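2-methyl-aconitate isomerase (Shewanella oneidensis, PDB 5K87) catalyses the cis-trans isomerization of 2-methyl-aconitate by base-catalysed proton abstraction, a step of the 2-methylcitrate cycle that degrades propionate. Local coordinates at residues 19-30 and 111-119; 69-79 and 90-98. The protein carries 1 engineered substitution. All coordinates share one frame; numbering follows the deposited sequence. Where two conformers were deposited one is given.

Overall arrangement
Both contacts are buried and meet along one seam, where strands 24-30 and 75-81 run parallel as neighbours. Interaction 1 sets a beta hairpin against the first turns of helix 113-122. Interaction 2 pairs strand 75-81 antiparallel with strand 89-96 as a beta hairpin. The first rests mainly on apolar packing, with a single hydrogen bond between its segments. The second is a ladder of backbone bonds with polar side chains at one end. F119 of interaction 1 packs on L79 of interaction 2, and L112 lies against the engineered E75. Each contact turns polar at the substrate site, through S24 and N111 in one and through S71, S74 and the engineered E75 in the other.

Interaction 1. Residues 19-30 and 111-119; sequences MRGGTSKGVFFR and NLTAAVGAF. With MLI (malonate ion), chain D.
M19 packs on both the helix, at A115, and the ring of F28. The bend at chi3 (65°) brings CE to 3.7 Å from A115 CB. SD sits over the centre of one face of the F28 ring. G21 is pressed against the start of segment 111-119, and its CA is 4.2 Å from that of L112. CD2 of L112 reaches back to the G21 backbone. G21 to S24 form a type II' turn, with G22 at positive phi (54°). R20 NH1 bonds G22 O, and its guanidinium also meets D64 of the second subunit.

At T23 the backbone N donates to N111 OD1 (3.1 Å). The bond is straight at the hydrogen, but the donor stands above the carbonyl plane. R384 also bonds this oxygen. S24 OG gives a very short bond to malonate O8 (2.5 Å). N111 holds the same ligand through its backbone N, which bonds O7 at 2.8 Å, and through ND2, which bonds O9 and more weakly O7.

Further along, the F28 ring presses CZ on A115 CB (3.5 Å) and meets V116 CG2. It lies nearly parallel to the F119 ring (27°), but the two are slid apart and barely overlap. R30 CG touches the F119 ring at its edge, 3.6 Å from CE1, while the R30 guanidinium pairs with D33.

The chemistry divides along the hairpin. Apolar packing joins strand and helix, and the turn is tied to N111, so S24 and N111, both substrate-binding, grip the two carboxylates of one malonate: S24 one of them, N111 both.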
ATOM      1  N   MET A  19      -5.815  10.294  -5.749  1.00  9.74           N
ATOM      2  CA  MET A  19      -5.277  10.401  -7.105  1.00 10.43           C
ATOM      3  C   MET A  19      -3.905   9.787  -7.210  1.00 10.05           C
ATOM      4  O   MET A  19      -3.130   9.805  -6.240  1.00 11.47           O
ATOM      5  CB  MET A  19      -5.155  11.863  -7.549  1.00 11.22           C
ATOM      6  CG  MET A  19      -6.439  12.644  -7.465  1.00 11.49           C
ATOM      7  SD  MET A  19      -6.295  14.299  -8.159  1.00 12.36           S
ATOM      8  CE  MET A  19      -5.978  13.956  -9.891  1.00 13.57           C
ATOM      9  N   ARG A  20      -3.589   9.258  -8.388  1.00 10.48           N
ATOM     10  CA  ARG A  20      -2.200   9.053  -8.770  1.00 10.79           C
ATOM     11  C   ARG A  20      -1.679  10.297  -9.481  1.00 10.92           C
ATOM     12  O   ARG A  20      -2.349  10.833 -10.377  1.00 11.39           O
ATOM     13  CB  ARG A  20      -2.042   7.848  -9.698  1.00 11.02           C
ATOM     14  CG  ARG A  20      -0.605   7.677 -10.164  1.00 11.64           C
ATOM     15  CD  ARG A  20      -0.410   6.598 -11.240  1.00 11.53           C
ATOM     16  NE  ARG A  20      -1.101   6.904 -12.496  1.00 10.83           N
ATOM     17  CZ  ARG A  20      -0.709   7.824 -13.372  1.00 11.67           C
ATOM     18  NH1 ARG A  20       0.373   8.557 -13.149  1.00 12.59           N
ATOM     19  NH2 ARG A  20      -1.420   8.016 -14.480  1.00 12.71           N
ATOM     20  N   GLY A  21      -0.507  10.778  -9.072  1.00 10.03           N
ATOM     21  CA  GLY A  21       0.229  11.779  -9.825  1.00 11.49           C
ATOM     22  C   GLY A  21       1.626  11.240 -10.046  1.00 11.48           C
ATOM     23  O   GLY A  21       2.304  10.898  -9.080  1.00 11.81           O
ATOM     24  N   GLY A  22       2.053  11.130 -11.301  1.00 10.99           N
ATOM     25  CA  GLY A  22       3.334  10.509 -11.583  1.00 11.72           C
ATOM     26  C   GLY A  22       3.390   9.123 -10.960  1.00 11.26           C
ATOM     27  O   GLY A  22       2.449   8.331 -11.094  1.00 11.67           O
ATOM     28  N   THR A  23       4.474   8.839 -10.240  1.00 11.18           N
ATOM     29  CA  THR A  23       4.661   7.543  -9.598  1.00 12.36           C
ATOM     30  C   THR A  23       4.266   7.543  -8.119  1.00 11.80           C
ATOM     31  O   THR A  23       4.797   6.748  -7.344  1.00 11.87           O
ATOM     32  CB  THR A  23       6.120   7.080  -9.738  1.00 12.37           C
ATOM     33  OG1 THR A  23       7.007   8.113  -9.284  1.00 11.98           O
ATOM     34  CG2 THR A  23       6.442   6.800 -11.190  1.00 13.92           C
ATOM     35  N   SER A  24       3.320   8.405  -7.741  1.00 11.69           N
ATOM     36  CA  SER A  24       2.860   8.510  -6.353  1.00 11.60           C
ATOM     37  C   SER A  24       1.344   8.533  -6.253  1.00 10.70           C
ATOM     38  O   SER A  24       0.658   8.842  -7.226  1.00 10.75           O
ATOM     39  CB  SER A  24       3.407   9.780  -5.720  1.00 11.80           C
ATOM     40  OG  SER A  24       4.821   9.813  -5.854  1.00 15.27           O
ATOM     41  N   LYS A  25       0.828   8.237  -5.062  1.00 10.78           N
ATOM     42  CA  LYS A  25      -0.601   8.352  -4.776  1.00 10.48           C
ATOM     43  C   LYS A  25      -0.785   9.229  -3.556  1.00 11.84           C
ATOM     44  O   LYS A  25      -0.037   9.104  -2.582  1.00 12.02           O
ATOM     45  CB  LYS A  25      -1.239   6.985  -4.487  1.00 12.59           C
ATOM     46  CG  LYS A  25      -1.210   6.023  -5.659  1.00 12.50           C
ATOM     47  CD  LYS A  25      -2.099   4.804  -5.421  1.00 13.72           C
ATOM     48  CE  LYS A  25      -1.515   3.818  -4.418  1.00 12.09           C
ATOM     49  NZ  LYS A  25      -2.391   2.612  -4.341  1.00 12.33           N
ATOM     50  N   GLY A  26      -1.798  10.084  -3.589  1.00 10.33           N
ATOM     51  CA  GLY A  26      -2.079  10.931  -2.452  1.00 12.09           C
ATOM     52  C   GLY A  26      -3.550  11.247  -2.311  1.00 10.10           C
ATOM     53  O   GLY A  26      -4.341  11.060  -3.241  1.00 10.56           O
ATOM     54  N   VAL A  27      -3.912  11.725  -1.128  1.00 10.39           N
ATOM     55  CA  VAL A  27      -5.264  12.171  -0.839  1.00  9.89           C
ATOM     56  C   VAL A  27      -5.295  13.692  -0.927  1.00 10.86           C
ATOM     57  O   VAL A  27      -4.515  14.387  -0.253  1.00 11.58           O
ATOM     58  CB  VAL A  27      -5.739  11.705   0.555  1.00 10.41           C
ATOM     59  CG1 VAL A  27      -7.185  12.113   0.762  1.00 12.49           C
ATOM     60  CG2 VAL A  27      -5.567  10.200   0.718  1.00 14.40           C
ATOM     61  N   PHE A  28      -6.192  14.195  -1.773  1.00 10.08           N
ATOM     62  CA  PHE A  28      -6.307  15.613  -2.110  1.00 10.16           C
ATOM     63  C   PHE A  28      -7.557  16.227  -1.507  1.00 10.31           C
ATOM     64  O   PHE A  28      -8.642  15.634  -1.578  1.00 11.29           O
ATOM     65  CB  PHE A  28      -6.415  15.768  -3.628  1.00 10.75           C
ATOM     66  CG  PHE A  28      -5.129  15.512  -4.357  1.00  9.75           C
ATOM     67  CD1 PHE A  28      -4.585  14.243  -4.394  1.00 11.23           C
ATOM     68  CD2 PHE A  28      -4.465  16.540  -5.010  1.00 11.71           C
ATOM     69  CE1 PHE A  28      -3.387  14.003  -5.050  1.00 11.66           C
ATOM     70  CE2 PHE A  28      -3.265  16.303  -5.686  1.00 12.63           C
ATOM     71  CZ  PHE A  28      -2.732  15.038  -5.693  1.00 11.84           C
ATOM     72  N   PHE A  29      -7.411  17.417  -0.937  1.00 10.41           N
ATOM     73  CA  PHE A  29      -8.511  18.160  -0.339  1.00 11.52           C
ATOM     74  C   PHE A  29      -8.530  19.587  -0.853  1.00 10.53           C
ATOM     75  O   PHE A  29      -7.474  20.230  -0.982  1.00 11.71           O
ATOM     76  CB  PHE A  29      -8.328  18.276   1.177  1.00 11.74           C
ATOM     77  CG  PHE A  29      -8.194  16.966   1.899  1.00 11.02           C
ATOM     78  CD1 PHE A  29      -9.307  16.326   2.416  1.00 12.60           C
ATOM     79  CD2 PHE A  29      -6.947  16.395   2.090  1.00 12.98           C
ATOM     80  CE1 PHE A  29      -9.172  15.129   3.101  1.00 14.13           C
ATOM     81  CE2 PHE A  29      -6.813  15.197   2.770  1.00 13.85           C
ATOM     82  CZ  PHE A  29      -7.927  14.570   3.276  1.00 14.34           C
ATOM     83  N   ARG A  30      -9.729  20.107  -1.095  1.00 11.39           N
ATOM     84  CA  ARG A  30      -9.920  21.546  -1.191  1.00 12.41           C
ATOM     85  C   ARG A  30      -9.939  22.081   0.218  1.00 12.38           C
ATOM     86  O   ARG A  30     -10.590  21.499   1.093  1.00 13.88           O
ATOM     87  CB  ARG A  30     -11.288  21.881  -1.771  1.00 15.59           C
ATOM     88  CG  ARG A  30     -11.486  21.725  -3.250  1.00 19.87           C
ATOM     89  CD  ARG A  30     -12.712  22.545  -3.707  1.00 20.97           C
ATOM     90  NE  ARG A  30     -13.890  22.235  -2.900  1.00 20.73           N
ATOM     91  CZ  ARG A  30     -15.105  22.736  -3.099  1.00 24.36           C
ATOM     92  NH1 ARG A  30     -15.322  23.588  -4.094  1.00 30.84           N
ATOM     93  NH2 ARG A  30     -16.103  22.378  -2.300  1.00 21.72           N
ATOM     94  N   ASN A 111       5.955  14.592  -8.108  1.00 11.34           N
ATOM     95  CA  ASN A 111       5.088  13.657  -8.813  1.00 11.84           C
ATOM     96  C   ASN A 111       3.627  14.058  -8.757  1.00 12.24           C
ATOM     97  O   ASN A 111       2.890  13.868  -9.725  1.00 12.58           O
ATOM     98  CB  ASN A 111       5.274  12.238  -8.301  1.00 11.43           C
ATOM     99  CG  ASN A 111       6.414  11.535  -8.994  1.00 10.85           C
ATOM    100  OD1 ASN A 111       6.372  11.324 -10.209  1.00 12.75           O
ATOM    101  ND2 ASN A 111       7.450  11.179  -8.243  1.00 11.99           N
ATOM    102  N   LEU A 112       3.191  14.605  -7.629  1.00 10.83           N
ATOM    103  CA  LEU A 112       1.789  14.965  -7.497  1.00 11.54           C
ATOM    104  C   LEU A 112       1.439  16.281  -8.191  1.00 11.34           C
ATOM    105  O   LEU A 112       0.261  16.624  -8.286  1.00 11.81           O
ATOM    106  CB  LEU A 112       1.366  15.000  -6.032  1.00 11.75           C
ATOM    107  CG  LEU A 112       1.300  13.632  -5.340  1.00 10.88           C
ATOM    108  CD1 LEU A 112       0.714  13.799  -3.946  1.00 13.34           C
ATOM    109  CD2 LEU A 112       0.497  12.605  -6.142  1.00 12.75           C
ATOM    110  N   THR A 113       2.427  17.004  -8.718  1.00 12.07           N
ATOM    111  CA  THR A 113       2.155  18.288  -9.355  0.58 12.31           C
ATOM    112  C   THR A 113       1.153  18.195 -10.524  1.00 11.44           C
ATOM    113  O   THR A 113       0.276  19.040 -10.665  1.00 12.03           O
ATOM    114  CB  THR A 113       3.471  18.975  -9.773  0.58 14.35           C
ATOM    115  OG1 THR A 113       4.164  19.417  -8.595  0.58 15.74           O
ATOM    116  CG2 THR A 113       3.197  20.165 -10.658  0.58 14.27           C
ATOM    117  N   ALA A 114       1.272  17.168 -11.360  1.00 12.18           N
ATOM    118  CA  ALA A 114       0.299  16.986 -12.442  1.00 12.85           C
ATOM    119  C   ALA A 114      -1.121  16.789 -11.898  1.00 11.95           C
ATOM    120  O   ALA A 114      -2.099  17.289 -12.457  1.00 12.75           O
ATOM    121  CB  ALA A 114       0.691  15.801 -13.315  1.00 14.15           C
ATOM    122  N   ALA A 115      -1.231  16.031 -10.807  1.00 11.11           N
ATOM    123  CA  ALA A 115      -2.518  15.816 -10.162  1.00 11.33           C
ATOM    124  C   ALA A 115      -3.048  17.097  -9.525  1.00 11.09           C
ATOM    125  O   ALA A 115      -4.261  17.318  -9.515  1.00 11.82           O
ATOM    126  CB  ALA A 115      -2.431  14.685  -9.149  1.00 12.05           C
ATOM    127  N   VAL A 116      -2.162  17.947  -9.013  1.00 11.05           N
ATOM    128  CA  VAL A 116      -2.570  19.246  -8.493  1.00 11.86           C
ATOM    129  C   VAL A 116      -3.253  20.071  -9.579  1.00 10.89           C
ATOM    130  O   VAL A 116      -4.309  20.658  -9.357  1.00 11.76           O
ATOM    131  CB  VAL A 116      -1.356  20.010  -7.918  1.00 10.63           C
ATOM    132  CG1 VAL A 116      -1.683  21.476  -7.703  1.00 12.08           C
ATOM    133  CG2 VAL A 116      -0.890  19.349  -6.628  1.00 12.42           C
ATOM    134  N   GLY A 117      -2.648  20.102 -10.765  1.00 11.03           N
ATOM    135  CA  GLY A 117      -3.224  20.855 -11.867  1.00 12.74           C
ATOM    136  C   GLY A 117      -4.603  20.345 -12.231  1.00 11.36           C
ATOM    137  O   GLY A 117      -5.543  21.126 -12.381  1.00 12.73           O
ATOM    138  N   ALA A 118      -4.717  19.030 -12.376  1.00 11.01           N
ATOM    139  CA  ALA A 118      -5.994  18.407 -12.700  1.00 12.44           C
ATOM    140  C   ALA A 118      -7.045  18.654 -11.621  1.00 12.43           C
ATOM    141  O   ALA A 118      -8.199  18.982 -11.928  1.00 13.19           O
ATOM    142  CB  ALA A 118      -5.814  16.924 -12.929  1.00 12.34           C
ATOM    143  N   PHE A 119      -6.659  18.481 -10.357  1.00 12.37           N
ATOM    144  CA  PHE A 119      -7.594  18.655  -9.252  1.00 12.34           C
ATOM    145  C   PHE A 119      -8.127  20.084  -9.232  1.00 12.78           C
ATOM    146  O   PHE A 119      -9.325  20.314  -9.046  1.00 14.07           O
ATOM    147  CB  PHE A 119      -6.935  18.308  -7.914  1.00 12.53           C
ATOM    148  CG  PHE A 119      -7.864  18.441  -6.724  1.00 13.85           C
ATOM    149  CD1 PHE A 119      -8.137  19.687  -6.164  1.00 17.59           C
ATOM    150  CD2 PHE A 119      -8.470  17.331  -6.176  1.00 13.93           C
ATOM    151  CE1 PHE A 119      -8.993  19.810  -5.067  1.00 15.61           C
ATOM    152  CE2 PHE A 119      -9.319  17.449  -5.076  1.00 13.98           C
ATOM    153  CZ  PHE A 119      -9.566  18.680  -4.522  1.00 14.86           C
TER
HETATM  154  C1  MLI D 402       7.928  12.562  -3.990  1.00 14.04           C
HETATM  155  C2  MLI D 402       8.037  13.548  -5.140  1.00 13.18           C
HETATM  156  C3  MLI D 402       7.347  11.256  -4.476  1.00 14.25           C
HETATM  157  O6  MLI D 402       8.606  14.660  -4.964  1.00 13.24           O
HETATM  158  O7  MLI D 402       7.546  13.257  -6.267  1.00 13.46           O
HETATM  159  O8  MLI D 402       6.192  10.898  -4.103  1.00 15.64           O
HETATM  160  O9  MLI D 402       8.011  10.538  -5.268  1.00 14.19           O

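Interaction 2. Residues 69-79 and 90-98; sequences ATSSTSETVIL and DYLFGQVSI. Engineered in segment 69-79: E75 (natural residue Lys).
T76 and G94 form a hydrogen-bonded pair, with G94 N to T76 O at 2.9 Å. G94 O is gripped twice, by T76 N and T76 OG1 (3.1 Å). The threonine's chi1 of 60° sets OG1 between its own N and carbonyl carbon, near that oxygen. I78 and L92 form the next hydrogen-bonded pair. V77 CG1 packs on Y91 CE1 (3.8 Å).

Beyond T76 side chains join in. The backbone bond from V96 N to S74 O is matched by one from S74 OG to V96 O (2.8 Å). Q95, bent at chi2 (72°), sends NE2 to S71 O (3.0 Å); the acceptor lies in its amide plane. The S74 and Q95 bonds hold residues 71-74, whose S71 and S72 hydroxyls bind a second malonate, probably from the crystallisation liquor. One water donates to both Q95 OE1 and E75 OE2 (engineered; natural Lys). E75 CB meets the F93 ring at its edge, 3.7 Å from CE1.

Further out, Y91 OH bonds C109 O, the backbone of the inferred proton donor/acceptor. L79 and Y91 rest on helix 113-122. T76, I78 and L92 face helix 43-53, so the hairpin lies between two helices, with strand 24-30 beside strand 75-81.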
ATOM      1  N   ALA A  69       1.722   2.562   3.029  1.00 12.18           N
ATOM      2  CA  ALA A  69       2.876   2.127   3.817  1.00 13.29           C
ATOM      3  C   ALA A  69       4.220   2.320   3.111  1.00 12.43           C
ATOM      4  O   ALA A  69       5.182   1.606   3.396  1.00 13.68           O
ATOM      5  CB  ALA A  69       2.704   0.672   4.280  1.00 17.12           C
ATOM      6  N   THR A  70       4.284   3.290   2.206  1.00 11.21           N
ATOM      7  CA  THR A  70       5.537   3.715   1.603  1.00 11.71           C
ATOM      8  C   THR A  70       5.504   5.233   1.540  1.00 11.63           C
ATOM      9  O   THR A  70       4.427   5.845   1.591  1.00 12.12           O
ATOM     10  CB  THR A  70       5.737   3.164   0.180  1.00 12.76           C
ATOM     11  OG1 THR A  70       4.801   3.794  -0.705  1.00 12.54           O
ATOM     12  CG2 THR A  70       5.558   1.650   0.134  1.00 14.47           C
ATOM     13  N   SER A  71       6.672   5.852   1.414  1.00 11.40           N
ATOM     14  CA  SER A  71       6.718   7.306   1.368  1.00 13.35           C
ATOM     15  C   SER A  71       5.925   7.846   0.172  1.00 12.53           C
ATOM     16  O   SER A  71       5.293   8.906   0.270  1.00 15.16           O
ATOM     17  CB  SER A  71       8.166   7.814   1.352  1.00 15.52           C
ATOM     18  OG  SER A  71       8.820   7.494   0.145  1.00 17.45           O
ATOM     19  N   SER A  72       5.934   7.110  -0.936  1.00 12.03           N
ATOM     20  CA  SER A  72       5.259   7.599  -2.134  0.56 12.99           C
ATOM     21  C   SER A  72       3.753   7.343  -2.112  1.00 12.75           C
ATOM     22  O   SER A  72       3.046   7.742  -3.038  1.00 13.60           O
ATOM     23  CB  SER A  72       5.897   7.018  -3.396  0.56 17.05           C
ATOM     24  OG  SER A  72       5.979   5.611  -3.315  0.56 15.91           O
ATOM     25  N   THR A  73       3.263   6.708  -1.049  1.00 11.11           N
ATOM     26  CA  THR A  73       1.832   6.482  -0.863  1.00 11.02           C
ATOM     27  C   THR A  73       1.360   6.905   0.524  1.00 12.10           C
ATOM     28  O   THR A  73       0.328   6.421   0.991  1.00 15.47           O
ATOM     29  CB  THR A  73       1.434   5.004  -1.079  1.00 12.30           C
ATOM     30  OG1 THR A  73       2.102   4.177  -0.119  1.00 13.66           O
ATOM     31  CG2 THR A  73       1.785   4.537  -2.478  1.00 13.61           C
ATOM     32  N   SER A  74       2.092   7.801   1.184  1.00 10.94           N
ATOM     33  CA  SER A  74       1.681   8.320   2.487  1.00 11.03           C
ATOM     34  C   SER A  74       1.728   9.839   2.381  1.00 10.67           C
ATOM     35  O   SER A  74       2.564  10.509   2.988  1.00 12.12           O
ATOM     36  CB  SER A  74       2.597   7.780   3.590  1.00 11.28           C
ATOM     37  OG  SER A  74       2.092   8.068   4.895  1.00 11.56           O
ATOM     38  N   GLU A  75       0.818  10.361   1.557  1.00 11.14           N
ATOM     39  CA  GLU A  75       0.909  11.706   0.996  1.00 11.42           C
ATOM     40  C   GLU A  75      -0.442  12.391   1.020  1.00 11.35           C
ATOM     41  O   GLU A  75      -1.467  11.780   0.676  1.00 11.10           O
ATOM     42  CB  GLU A  75       1.435  11.660  -0.449  1.00 11.88           C
ATOM     43  CG  GLU A  75       2.858  11.130  -0.550  1.00 13.34           C
ATOM     44  CD  GLU A  75       3.535  11.383  -1.881  1.00 14.10           C
ATOM     45  OE1 GLU A  75       2.884  11.782  -2.860  1.00 16.71           O
ATOM     46  OE2 GLU A  75       4.764  11.187  -1.950  1.00 16.69           O
ATOM     47  N   THR A  76      -0.432  13.667   1.399  1.00 10.46           N
ATOM     48  CA  THR A  76      -1.632  14.483   1.406  1.00 10.90           C
ATOM     49  C   THR A  76      -1.378  15.824   0.745  1.00 10.20           C
ATOM     50  O   THR A  76      -0.248  16.332   0.741  1.00 11.46           O
ATOM     51  CB  THR A  76      -2.148  14.710   2.836  1.00 11.69           C
ATOM     52  OG1 THR A  76      -1.145  15.387   3.614  1.00 13.42           O
ATOM     53  CG2 THR A  76      -2.510  13.371   3.490  1.00 13.65           C
ATOM     54  N   VAL A  77      -2.441  16.393   0.187  1.00 10.32           N
ATOM     55  CA  VAL A  77      -2.355  17.647  -0.548  1.00 10.12           C
ATOM     56  C   VAL A  77      -3.560  18.507  -0.196  1.00 10.15           C
ATOM     57  O   VAL A  77      -4.697  18.018  -0.177  1.00 11.09           O
ATOM     58  CB  VAL A  77      -2.355  17.385  -2.070  1.00 11.15           C
ATOM     59  CG1 VAL A  77      -2.458  18.682  -2.853  1.00 12.46           C
ATOM     60  CG2 VAL A  77      -1.120  16.595  -2.489  1.00 12.13           C
ATOM     61  N   ILE A  78      -3.313  19.781   0.102  1.00 10.15           N
ATOM     62  CA  ILE A  78      -4.388  20.742   0.319  1.00 11.30           C
ATOM     63  C   ILE A  78      -4.252  21.869  -0.694  1.00 10.39           C
ATOM     64  O   ILE A  78      -3.195  22.502  -0.790  1.00 11.64           O
ATOM     65  CB  ILE A  78      -4.354  21.316   1.748  1.00 11.11           C
ATOM     66  CG1 ILE A  78      -4.585  20.201   2.770  1.00 12.98           C
ATOM     67  CG2 ILE A  78      -5.402  22.424   1.919  1.00 12.56           C
ATOM     68  CD1 ILE A  78      -4.299  20.619   4.198  1.00 15.08           C
ATOM     69  N   LEU A  79      -5.318  22.095  -1.454  1.00 10.95           N
ATOM     70  CA  LEU A  79      -5.326  23.117  -2.491  1.00 11.36           C
ATOM     71  C   LEU A  79      -6.359  24.185  -2.184  1.00 11.75           C
ATOM     72  O   LEU A  79      -7.410  23.891  -1.607  1.00 12.76           O
ATOM     73  CB  LEU A  79      -5.640  22.487  -3.848  1.00 12.37           C
ATOM     74  CG  LEU A  79      -4.685  21.356  -4.252  1.00 13.26           C
ATOM     75  CD1 LEU A  79      -4.988  20.793  -5.628  1.00 18.86           C
ATOM     76  CD2 LEU A  79      -3.242  21.823  -4.202  1.00 13.64           C
ATOM     77  N   ASP A  90      -3.032  27.634  -4.828  1.00 12.66           N
ATOM     78  CA  ASP A  90      -2.001  27.393  -3.820  0.92 12.43           C
ATOM     79  C   ASP A  90      -1.971  25.910  -3.455  1.00 12.59           C
ATOM     80  O   ASP A  90      -3.020  25.286  -3.230  1.00 13.20           O
ATOM     81  CB  ASP A  90      -2.274  28.182  -2.546  0.92 14.19           C
ATOM     82  CG  ASP A  90      -1.986  29.659  -2.679  0.92 16.71           C
ATOM     83  OD1 ASP A  90      -1.494  30.103  -3.733  0.92 16.08           O
ATOM     84  OD2 ASP A  90      -2.243  30.377  -1.689  0.92 20.95           O
ATOM     85  N   TYR A  91      -0.761  25.376  -3.338  1.00 11.72           N
ATOM     86  CA  TYR A  91      -0.537  23.945  -3.159  1.00 11.38           C
ATOM     87  C   TYR A  91       0.313  23.701  -1.911  1.00 11.93           C
ATOM     88  O   TYR A  91       1.458  24.154  -1.839  1.00 12.14           O
ATOM     89  CB  TYR A  91       0.156  23.431  -4.425  1.00 10.85           C
ATOM     90  CG  TYR A  91       0.836  22.073  -4.411  1.00 10.88           C
ATOM     91  CD1 TYR A  91       0.441  21.046  -3.554  1.00 11.25           C
ATOM     92  CD2 TYR A  91       1.885  21.818  -5.287  1.00 12.11           C
ATOM     93  CE1 TYR A  91       1.076  19.809  -3.579  1.00 11.35           C
ATOM     94  CE2 TYR A  91       2.517  20.584  -5.322  1.00 11.96           C
ATOM     95  CZ  TYR A  91       2.110  19.592  -4.460  1.00 11.35           C
ATOM     96  OH  TYR A  91       2.733  18.365  -4.475  1.00 12.85           O
ATOM     97  N   LEU A  92      -0.265  22.991  -0.940  1.00 11.10           N
ATOM     98  CA  LEU A  92       0.482  22.489   0.211  1.00 11.08           C
ATOM     99  C   LEU A  92       0.585  20.976   0.148  1.00 12.15           C
ATOM    100  O   LEU A  92      -0.420  20.276  -0.049  1.00 11.97           O
ATOM    101  CB  LEU A  92      -0.176  22.883   1.530  1.00 12.79           C
ATOM    102  CG  LEU A  92       0.019  24.325   1.991  1.00 13.99           C
ATOM    103  CD1 LEU A  92      -0.873  24.608   3.195  1.00 16.62           C
ATOM    104  CD2 LEU A  92       1.481  24.581   2.333  1.00 15.69           C
ATOM    105  N   PHE A  93       1.803  20.473   0.304  1.00 10.70           N
ATOM    106  CA  PHE A  93       2.065  19.049   0.355  1.00 10.81           C
ATOM    107  C   PHE A  93       2.445  18.640   1.768  1.00 11.51           C
ATOM    108  O   PHE A  93       3.347  19.239   2.375  1.00 11.96           O
ATOM    109  CB  PHE A  93       3.208  18.691  -0.589  1.00 11.26           C
ATOM    110  CG  PHE A  93       3.674  17.281  -0.445  1.00 11.15           C
ATOM    111  CD1 PHE A  93       2.813  16.229  -0.717  1.00 12.77           C
ATOM    112  CD2 PHE A  93       4.960  16.993  -0.027  1.00 12.35           C
ATOM    113  CE1 PHE A  93       3.220  14.910  -0.575  1.00 13.15           C
ATOM    114  CE2 PHE A  93       5.371  15.671   0.113  1.00 13.38           C
ATOM    115  CZ  PHE A  93       4.496  14.635  -0.160  1.00 14.59           C
ATOM    116  N   GLY A  94       1.775  17.620   2.290  1.00 10.49           N
ATOM    117  CA  GLY A  94       2.094  17.069   3.596  1.00 12.09           C
ATOM    118  C   GLY A  94       2.591  15.642   3.484  1.00 11.72           C
ATOM    119  O   GLY A  94       1.853  14.745   3.054  1.00 12.60           O
ATOM    120  N   GLN A  95       3.850  15.428   3.850  1.00 11.16           N
ATOM    121  CA  GLN A  95       4.441  14.102   3.869  1.00 11.87           C
ATOM    122  C   GLN A  95       4.094  13.479   5.214  1.00 11.57           C
ATOM    123  O   GLN A  95       4.553  13.952   6.260  1.00 12.63           O
ATOM    124  CB  GLN A  95       5.959  14.202   3.728  1.00 12.71           C
ATOM    125  CG  GLN A  95       6.664  12.846   3.690  1.00 14.59           C
ATOM    126  CD  GLN A  95       6.414  12.115   2.393  1.00 15.63           C
ATOM    127  OE1 GLN A  95       6.548  12.697   1.325  1.00 17.58           O
ATOM    128  NE2 GLN A  95       6.031  10.844   2.474  1.00 16.23           N
ATOM    129  N   VAL A  96       3.268  12.439   5.204  1.00 11.26           N
ATOM    130  CA  VAL A  96       2.753  11.874   6.443  1.00 11.63           C
ATOM    131  C   VAL A  96       3.666  10.753   6.912  1.00 11.91           C
ATOM    132  O   VAL A  96       3.857   9.767   6.215  1.00 12.10           O
ATOM    133  CB  VAL A  96       1.311  11.366   6.264  1.00 11.10           C
ATOM    134  CG1 VAL A  96       0.790  10.808   7.573  1.00 13.37           C
ATOM    135  CG2 VAL A  96       0.418  12.496   5.763  1.00 13.51           C
ATOM    136  N   SER A  97       4.252  10.917   8.094  1.00 11.81           N
ATOM    137  CA  SER A  97       5.119   9.886   8.648  0.70 13.30           C
ATOM    138  C   SER A  97       4.335   8.596   8.832  1.00 12.03           C
ATOM    139  O   SER A  97       3.174   8.627   9.229  1.00 12.39           O
ATOM    140  CB  SER A  97       5.669  10.334   9.998  0.70 14.62           C
ATOM    141  OG  SER A  97       6.418   9.300  10.608  0.70 15.02           O
ATOM    142  N   ILE A  98       4.967   7.465   8.548  1.00 11.97           N
ATOM    143  CA  ILE A  98       4.320   6.183   8.792  1.00 14.00           C
ATOM    144  C   ILE A  98       4.352   5.832  10.276  1.00 13.62           C
ATOM    145  O   ILE A  98       3.365   5.337  10.826  1.00 15.79           O
ATOM    146  CB  ILE A  98       4.977   5.075   7.960  1.00 13.79           C
ATOM    147  CG1 ILE A  98       4.761   5.351   6.468  1.00 16.31           C
ATOM    148  CG2 ILE A  98       4.429   3.706   8.338  1.00 14.88           C
ATOM    149  CD1 ILE A  98       5.636   4.520   5.542  1.00 18.93           C
TER
HETATM  150  O   HOH W   1       7.260  11.622  -0.892  1.00 21.09           O